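Local coordinates for L-Ribose isomerase (Acinetobacter, PDB 4Q0S), which probably interconverts L-ribose and its ketose L-ribulose at a metal-dependent active site inside a cupin barrel, at residues 59-62 with 63-67; 20-23 with 24-27; 235-238 with 239-242. All coordinates share one frame; numbering follows the deposited sequence.

Contact 1. Residues 59-62 with 63-67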
loop_
_atom_site.group_PDB
_atom_site.type_symbol
_atom_site.label_atom_id
_atom_site.label_comp_id
_atom_site.label_asym_id
_atom_site.label_seq_id
_atom_site.Cartn_x
_atom_site.Cartn_y
_atom_site.Cartn_z
ATOM N N ASP A 59 6.993 12.615 -30.254
ATOM C CA ASP A 59 7.310 11.352 -30.907
ATOM C C ASP A 59 7.396 10.233 -29.877
ATOM O O ASP A 59 7.571 9.068 -30.228
ATOM C CB ASP A 59 8.633 11.435 -31.677
ATOM C CG ASP A 59 8.463 12.007 -33.075
ATOM O OD1 ASP A 59 7.415 11.753 -33.705
ATOM O OD2 ASP A 59 9.389 12.694 -33.555
ATOM N N ALA A 60 7.294 10.587 -28.602
ATOM C CA ALA A 60 7.335 9.576 -27.561
ATOM C C ALA A 60 6.110 8.690 -27.755
ATOM O O ALA A 60 6.121 7.511 -27.408
ATOM C CB ALA A 60 7.296 10.229 -26.188
ATOM N N PHE A 61 5.061 9.269 -28.331
ATOM C CA PHE A 61 3.822 8.546 -28.556
ATOM C C PHE A 61 3.706 7.806 -29.884
ATOM O O PHE A 61 2.617 7.374 -30.267
ATOM C CB PHE A 61 2.643 9.494 -28.332
ATOM C CG PHE A 61 2.456 9.866 -26.884
ATOM C CD1 PHE A 61 1.775 9.014 -26.019
ATOM C CD2 PHE A 61 3.046 11.016 -26.365
ATOM C CE1 PHE A 61 1.689 9.299 -24.652
ATOM C CE2 PHE A 61 2.969 11.312 -25.000
ATOM C CZ PHE A 61 2.290 10.451 -24.142
ATOM N N LYS A 62 4.828 7.653 -30.584
ATOM C CA LYS A 62 4.825 6.896 -31.829
ATOM C C LYS A 62 4.815 5.427 -31.410
ATOM O O LYS A 62 4.050 4.620 -31.939
ATOM C CB LYS A 62 6.073 7.187 -32.669
ATOM C CG LYS A 62 5.893 8.302 -33.687
ATOM C CD LYS A 62 7.065 8.358 -34.667
ATOM C CE LYS A 62 6.814 9.386 -35.766
ATOM N NZ LYS A 62 7.950 9.495 -36.737
ATOM N N ASN A 63 5.667 5.086 -30.446
ATOM C CA ASN A 63 5.724 3.720 -29.946
ATOM C C ASN A 63 5.118 3.604 -28.548
ATOM O O ASN A 63 4.893 2.501 -28.046
ATOM C CB ASN A 63 7.163 3.207 -29.968
ATOM C CG ASN A 63 7.687 3.040 -31.383
ATOM O OD1 ASN A 63 6.990 2.514 -32.251
ATOM N ND2 ASN A 63 8.920 3.482 -31.623
ATOM N N GLY A 64 4.851 4.747 -27.922
ATOM C CA GLY A 64 4.229 4.739 -26.608
ATOM C C GLY A 64 5.117 4.776 -25.375
ATOM O O GLY A 64 6.328 4.559 -25.434
ATOM N N MET A 65 4.474 5.030 -24.240
ATOM C CA MET A 65 5.145 5.133 -22.953
ATOM C C MET A 65 5.802 3.858 -22.425
ATOM O O MET A 65 6.497 3.900 -21.413
ATOM C CB MET A 65 4.168 5.692 -21.920
ATOM C CG MET A 65 3.907 7.184 -22.065
ATOM S SD MET A 65 5.415 8.169 -21.764
ATOM C CE MET A 65 5.572 8.989 -23.332
ATOM N N TRP A 66 5.593 2.724 -23.085
ATOM C CA TRP A 66 6.246 1.496 -22.643
ATOM C C TRP A 66 7.302 1.040 -23.634
ATOM O O TRP A 66 7.822 -0.070 -23.529
ATOM C CB TRP A 66 5.227 0.373 -22.385
ATOM C CG TRP A 66 4.525 0.548 -21.060
ATOM C CD1 TRP A 66 3.376 1.253 -20.827
ATOM C CD2 TRP A 66 5.007 0.136 -19.776
ATOM N NE1 TRP A 66 3.121 1.312 -19.476
ATOM C CE2 TRP A 66 4.106 0.636 -18.808
ATOM C CE3 TRP A 66 6.120 -0.603 -19.345
ATOM C CZ2 TRP A 66 4.284 0.422 -17.432
ATOM C CZ3 TRP A 66 6.296 -0.812 -17.978
ATOM C CH2 TRP A 66 5.382 -0.300 -17.041
ATOM N N SER A 67 7.628 1.900 -24.594
ATOM C CA SER A 67 8.642 1.562 -25.588
ATOM C C SER A 67 10.030 1.537 -24.944
ATOM O O SER A 67 10.899 0.775 -25.358
ATOM C CB SER A 67 8.631 2.570 -26.744
ATOM O OG SER A 67 9.209 3.808 -26.365
HETATM O O HOH W 1 8.133 6.605 -29.782
HETATM O O HOH W 2 8.452 6.284 -26.601
#
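Met65 folds back onto Phe61 through two successive bends, chi2 -64° and chi3 120°, which carry its CE over one face of the phenyl ring, while Phe61 CG lies beside its own backbone N (chi1 -70°) and turns the ring toward the methionine. The methyl sits off-centre, displaced toward the rim: Met65 CE is 4.0 Å from the centroid of the Phe61 ring and 3.7 Å from Phe61 CZ, a CH-pi contact. Met65 SD lies farther off and oblique to the same ring, so the methyl, with Met65 CG against Phe61 CE1, rather than the sulfur makes the contact in this Met-aromatic pair. Ala60 CB also touches the methyl, 3.6 Å from Met65 CE. Just before the methionine in sequence, the short helix ends with a weak backbone bond, Gly64 N to Ala60 O at 3.1 Å, and Gly64 leaves helical geometry with a positive phi. One water accepts from Asn63 N and lies within bonding distance of Asp59 O; another joins Ala60 O, at 2.8 Å, with Gly64 O and Ser67 OG. From Gly64 the chain enters a type I beta turn closed by Ser67 N to Gly64 O. The side chains of Asn63 and Ser67 both bond to Glu69 OE1, while Trp66 NE1 bonds to Glu28 of the second subunit. Phe61 meets Trp25 edge-to-face and Met65 also packs on Trp25, setting this turn against helix 19-35 ahead of strand 73-82.

Contact 2. Residues 20-23 with 24-27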
loop_
_atom_site.group_PDB
_atom_site.type_symbol
_atom_site.label_atom_id
_atom_site.label_comp_id
_atom_site.label_asym_id
_atom_site.label_seq_id
_atom_site.Cartn_x
_atom_site.Cartn_y
_atom_site.Cartn_z
ATOM N N ARG A 20 -7.161 10.017 -26.770
ATOM C CA ARG A 20 -7.107 8.670 -26.221
ATOM C C ARG A 20 -5.745 8.380 -25.585
ATOM O O ARG A 20 -5.669 7.817 -24.490
ATOM C CB ARG A 20 -7.406 7.630 -27.300
ATOM C CG ARG A 20 -7.313 6.198 -26.790
ATOM C CD ARG A 20 -7.598 5.197 -27.884
ATOM N NE ARG A 20 -7.236 3.841 -27.492
ATOM C CZ ARG A 20 -7.463 2.768 -28.241
ATOM N NH1 ARG A 20 -8.057 2.900 -29.421
ATOM N NH2 ARG A 20 -7.082 1.565 -27.826
ATOM N N GLU A 21 -4.664 8.757 -26.261
ATOM C CA GLU A 21 -3.340 8.513 -25.702
ATOM C C GLU A 21 -3.185 9.296 -24.404
ATOM O O GLU A 21 -2.655 8.778 -23.421
ATOM C CB GLU A 21 -2.240 8.925 -26.682
ATOM C CG GLU A 21 -2.212 8.145 -27.990
ATOM C CD GLU A 21 -1.190 8.713 -28.960
ATOM O OE1 GLU A 21 -1.098 9.958 -29.044
ATOM O OE2 GLU A 21 -0.490 7.929 -29.637
ATOM N N TYR A 22 -3.666 10.537 -24.395
ATOM C CA TYR A 22 -3.555 11.370 -23.213
ATOM C C TYR A 22 -4.278 10.777 -22.014
ATOM O O TYR A 22 -3.687 10.581 -20.951
ATOM C CB TYR A 22 -4.109 12.770 -23.465
ATOM C CG TYR A 22 -3.816 13.691 -22.308
ATOM C CD1 TYR A 22 -2.566 14.290 -22.179
ATOM C CD2 TYR A 22 -4.756 13.901 -21.300
ATOM C CE1 TYR A 22 -2.257 15.075 -21.071
ATOM C CE2 TYR A 22 -4.459 14.681 -20.187
ATOM C CZ TYR A 22 -3.206 15.266 -20.080
ATOM O OH TYR A 22 -2.905 16.051 -18.992
ATOM N N ASP A 23 -5.566 10.505 -22.184
ATOM C CA ASP A 23 -6.364 9.937 -21.107
ATOM C C ASP A 23 -5.843 8.608 -20.578
ATOM O O ASP A 23 -5.722 8.430 -19.365
ATOM C CB ASP A 23 -7.815 9.780 -21.551
ATOM C CG ASP A 23 -8.562 11.090 -21.545
ATOM O OD1 ASP A 23 -7.902 12.147 -21.449
ATOM O OD2 ASP A 23 -9.806 11.073 -21.639
ATOM N N GLU A 24 -5.534 7.671 -21.464
ATOM C CA GLU A 24 -5.045 6.377 -21.000
ATOM C C GLU A 24 -3.760 6.572 -20.193
ATOM O O GLU A 24 -3.548 5.914 -19.175
ATOM C CB GLU A 24 -4.809 5.430 -22.182
ATOM C CG GLU A 24 -6.042 5.237 -23.059
ATOM C CD GLU A 24 -5.896 4.109 -24.061
ATOM O OE1 GLU A 24 -4.758 3.853 -24.515
ATOM O OE2 GLU A 24 -6.926 3.485 -24.409
ATOM N N TRP A 25 -2.925 7.505 -20.641
ATOM C CA TRP A 25 -1.662 7.804 -19.974
ATOM C C TRP A 25 -1.901 8.414 -18.595
ATOM O O TRP A 25 -1.437 7.894 -17.579
ATOM C CB TRP A 25 -0.850 8.771 -20.850
ATOM C CG TRP A 25 0.497 9.184 -20.319
ATOM C CD1 TRP A 25 1.412 8.390 -19.683
ATOM C CD2 TRP A 25 1.132 10.463 -20.496
ATOM N NE1 TRP A 25 2.579 9.094 -19.463
ATOM C CE2 TRP A 25 2.432 10.365 -19.953
ATOM C CE3 TRP A 25 0.728 11.679 -21.068
ATOM C CZ2 TRP A 25 3.335 11.438 -19.963
ATOM C CZ3 TRP A 25 1.627 12.745 -21.079
ATOM C CH2 TRP A 25 2.915 12.616 -20.529
ATOM N N VAL A 26 -2.643 9.513 -18.564
ATOM C CA VAL A 26 -2.929 10.207 -17.321
ATOM C C VAL A 26 -3.892 9.494 -16.368
ATOM O O VAL A 26 -3.656 9.467 -15.164
ATOM C CB VAL A 26 -3.451 11.630 -17.616
ATOM C CG1 VAL A 26 -3.929 12.301 -16.334
ATOM C CG2 VAL A 26 -2.333 12.451 -18.244
ATOM N N ARG A 27 -4.971 8.916 -16.884
ATOM C CA ARG A 27 -5.908 8.237 -15.990
ATOM C C ARG A 27 -5.290 6.985 -15.366
ATOM O O ARG A 27 -5.529 6.699 -14.196
ATOM C CB ARG A 27 -7.218 7.911 -16.719
ATOM C CG ARG A 27 -7.991 9.172 -17.133
ATOM C CD ARG A 27 -9.389 8.861 -17.661
ATOM N NE ARG A 27 -10.330 8.541 -16.585
ATOM C CZ ARG A 27 -11.589 8.147 -16.778
ATOM N NH1 ARG A 27 -12.072 8.015 -18.012
ATOM N NH2 ARG A 27 -12.368 7.880 -15.736
HETATM O O HOH W 3 -4.648 1.880 -26.137
HETATM O O HOH W 4 -11.038 8.536 -20.949
#
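Glu24 reaches back one helical turn to Arg20, its chain extended beyond CG (chi2 -169°). Its CB lies 3.4 Å from Arg20 O, the carbonyl that also accepts Glu24 N, and its CG presses closer on the same oxygen. CD stands at the edge of the Arg20 guanidinium, and from there the two oxygens divide their work. Glu24 OE2 takes the salt-bridging hydrogen bond from Arg20 NE at 3.1 Å; the donor comes from above the carboxylate plane, with the two planar groups turned 74° apart. Glu24 OE1 accepts from a water at 2.6 Å, which in turn accepts from Arg20 NH2, so the pair is linked both directly and through solvent. The remaining guanidinium nitrogens work across the interface: NH1 bonds to Phe61 O of the second subunit, and NH2 pairs with Glu21 of that subunit. Two residues after Arg20, Tyr22 has its CG anti to the backbone N (chi1 -172°), which brings one face of the ring against Val26. Val26 CG2 rests over that face, 3.8 Å from the centroid of the Tyr22 ring and displaced toward the rim, in a CH-pi contact. Tyr22 OH bonds to Asn46 O and Gly50 N. Asp23 OD2 and Arg27 NH1 share a water instead of meeting directly, while Asp23 OD1 pairs with Arg19. Regular i to i+4 bonds, including Val26 N to Tyr22 O at 2.8 Å, define an amphipathic alpha-helix with i to i+4 side-chain pairs: Val26 and Trp25 pack on strand 73-82, and Arg20 and Glu24 line the subunit interface.

Contact 3. Residues 235-238 with 239-242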
loop_
_atom_site.group_PDB
_atom_site.type_symbol
_atom_site.label_atom_id
_atom_site.label_comp_id
_atom_site.label_asym_id
_atom_site.label_seq_id
_atom_site.Cartn_x
_atom_site.Cartn_y
_atom_site.Cartn_z
ATOM N N PRO A 235 2.081 40.812 -5.288
ATOM C CA PRO A 235 2.162 41.458 -6.601
ATOM C C PRO A 235 3.183 40.859 -7.566
ATOM O O PRO A 235 2.815 40.352 -8.626
ATOM C CB PRO A 235 2.471 42.906 -6.242
ATOM C CG PRO A 235 1.650 43.090 -5.005
ATOM C CD PRO A 235 1.941 41.823 -4.222
ATOM N N SER A 236 4.458 40.909 -7.190
ATOM C CA SER A 236 5.535 40.387 -8.028
ATOM C C SER A 236 5.303 38.963 -8.535
ATOM O O SER A 236 5.647 38.645 -9.670
ATOM C CB SER A 236 6.865 40.445 -7.271
ATOM O OG SER A 236 6.839 39.619 -6.121
ATOM N N TRP A 237 4.726 38.109 -7.697
ATOM C CA TRP A 237 4.464 36.723 -8.076
ATOM C C TRP A 237 3.704 36.590 -9.392
ATOM O O TRP A 237 3.813 35.574 -10.077
ATOM C CB TRP A 237 3.673 36.022 -6.972
ATOM C CG TRP A 237 4.455 35.768 -5.720
ATOM C CD1 TRP A 237 5.381 36.592 -5.144
ATOM C CD2 TRP A 237 4.326 34.641 -4.847
ATOM N NE1 TRP A 237 5.832 36.050 -3.964
ATOM C CE2 TRP A 237 5.199 34.853 -3.757
ATOM C CE3 TRP A 237 3.552 33.472 -4.877
ATOM C CZ2 TRP A 237 5.320 33.938 -2.703
ATOM C CZ3 TRP A 237 3.670 32.563 -3.830
ATOM C CH2 TRP A 237 4.549 32.804 -2.756
ATOM N N LEU A 238 2.933 37.616 -9.738
ATOM C CA LEU A 238 2.141 37.607 -10.965
ATOM C C LEU A 238 2.990 37.438 -12.223
ATOM O O LEU A 238 3.875 38.248 -12.502
ATOM C CB LEU A 238 1.324 38.898 -11.067
ATOM C CG LEU A 238 0.422 39.053 -12.293
ATOM C CD1 LEU A 238 -0.579 37.909 -12.361
ATOM C CD2 LEU A 238 -0.298 40.390 -12.212
ATOM N N GLY A 239 2.709 36.378 -12.977
ATOM C CA GLY A 239 3.447 36.109 -14.200
ATOM C C GLY A 239 4.854 35.584 -13.972
ATOM O O GLY A 239 5.519 35.130 -14.905
ATOM N N MET A 240 5.312 35.645 -12.728
ATOM C CA MET A 240 6.646 35.183 -12.365
ATOM C C MET A 240 6.908 33.750 -12.826
ATOM O O MET A 240 6.093 32.854 -12.596
ATOM C CB MET A 240 6.815 35.272 -10.849
ATOM C CG MET A 240 8.191 34.907 -10.339
ATOM S SD MET A 240 8.217 34.931 -8.539
ATOM C CE MET A 240 8.140 36.696 -8.218
ATOM N N HIS A 241 8.042 33.541 -13.488
ATOM C CA HIS A 241 8.414 32.210 -13.958
ATOM C C HIS A 241 9.642 31.751 -13.178
ATOM O O HIS A 241 10.533 32.553 -12.878
ATOM C CB HIS A 241 8.724 32.220 -15.456
ATOM C CG HIS A 241 8.878 30.851 -16.048
ATOM N ND1 HIS A 241 7.904 29.878 -15.938
ATOM C CD2 HIS A 241 9.884 30.293 -16.764
ATOM C CE1 HIS A 241 8.303 28.785 -16.562
ATOM N NE2 HIS A 241 9.501 29.009 -17.072
ATOM N N ASP A 242 9.685 30.463 -12.850
ATOM C CA ASP A 242 10.793 29.918 -12.080
ATOM C C ASP A 242 11.340 28.621 -12.669
ATOM O O ASP A 242 11.917 27.802 -11.957
ATOM C CB ASP A 242 10.341 29.697 -10.633
ATOM C CG ASP A 242 11.496 29.423 -9.694
ATOM O OD1 ASP A 242 12.476 30.198 -9.713
ATOM O OD2 ASP A 242 11.419 28.438 -8.931
#
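The chain reverses in a type II beta turn from Trp237 to Met240, closed by Met240 N to Trp237 O at 3.0 Å, with the donor well above the carbonyl plane. Gly239 holds the third position with a positive phi of 74°, a conformation that favours glycine. Met240 stretches back from the far end of the turn toward its start: CG and SD run on extended (chi1 and chi2 both -176°), and a single bend at chi3 swings the methyl across. Its CB passes 3.1 Å from Trp237 O, so the first side-chain carbon already lies against the carbonyl that the backbone N uses. Met240 SD then stands obliquely to the indole, 5.0 Å from the centroid of the Trp237 five-membered ring, a Met-aromatic contact. Beyond it Met240 CE comes within 3.5 Å of Ser236 O and 3.8 Å of Ser236 OG, and touches the indole at Trp237 CD1, 4.1 Å away. Serine and indole thus meet the methyl from one side. Trp237 is buried by residues from elsewhere in the fold: its ring meets His221 edge-to-face, and Pro83 and Glu97 pack on it, while Met240 also lies on Glu97 and Arg121. Just past the turn, Asp242 forms a salt bridge with Arg121, and Asp242 O accepts from ND1 of the cobalt ligand His119. This is a surface type II turn with glycine at its third position, in the connection between two cupin-barrel strands beside the metal-site loop.

In the fold
From the N terminus the chain first meets contact 2, within helix 19-35, then contact 1, where helix 60-63 ends and turns toward strand 73-82; contact 3 comes much later, between strands 211-217 and 244-245. Contact 2 spans one turn of a helix, contacts 1 and 3 short turns of chain, and the three follow in series without nesting or crossing. Contacts 1 and 2 touch, their centres 12 Å apart, as helix 19-35 packs with helix 60-63 and the turn after it, and both reach the second subunit, so the two helices together form part of that interface. Contact 3 lies on the opposite side of the chain's centre from contact 1, with their centres 35 Å apart, and touches no other subunit.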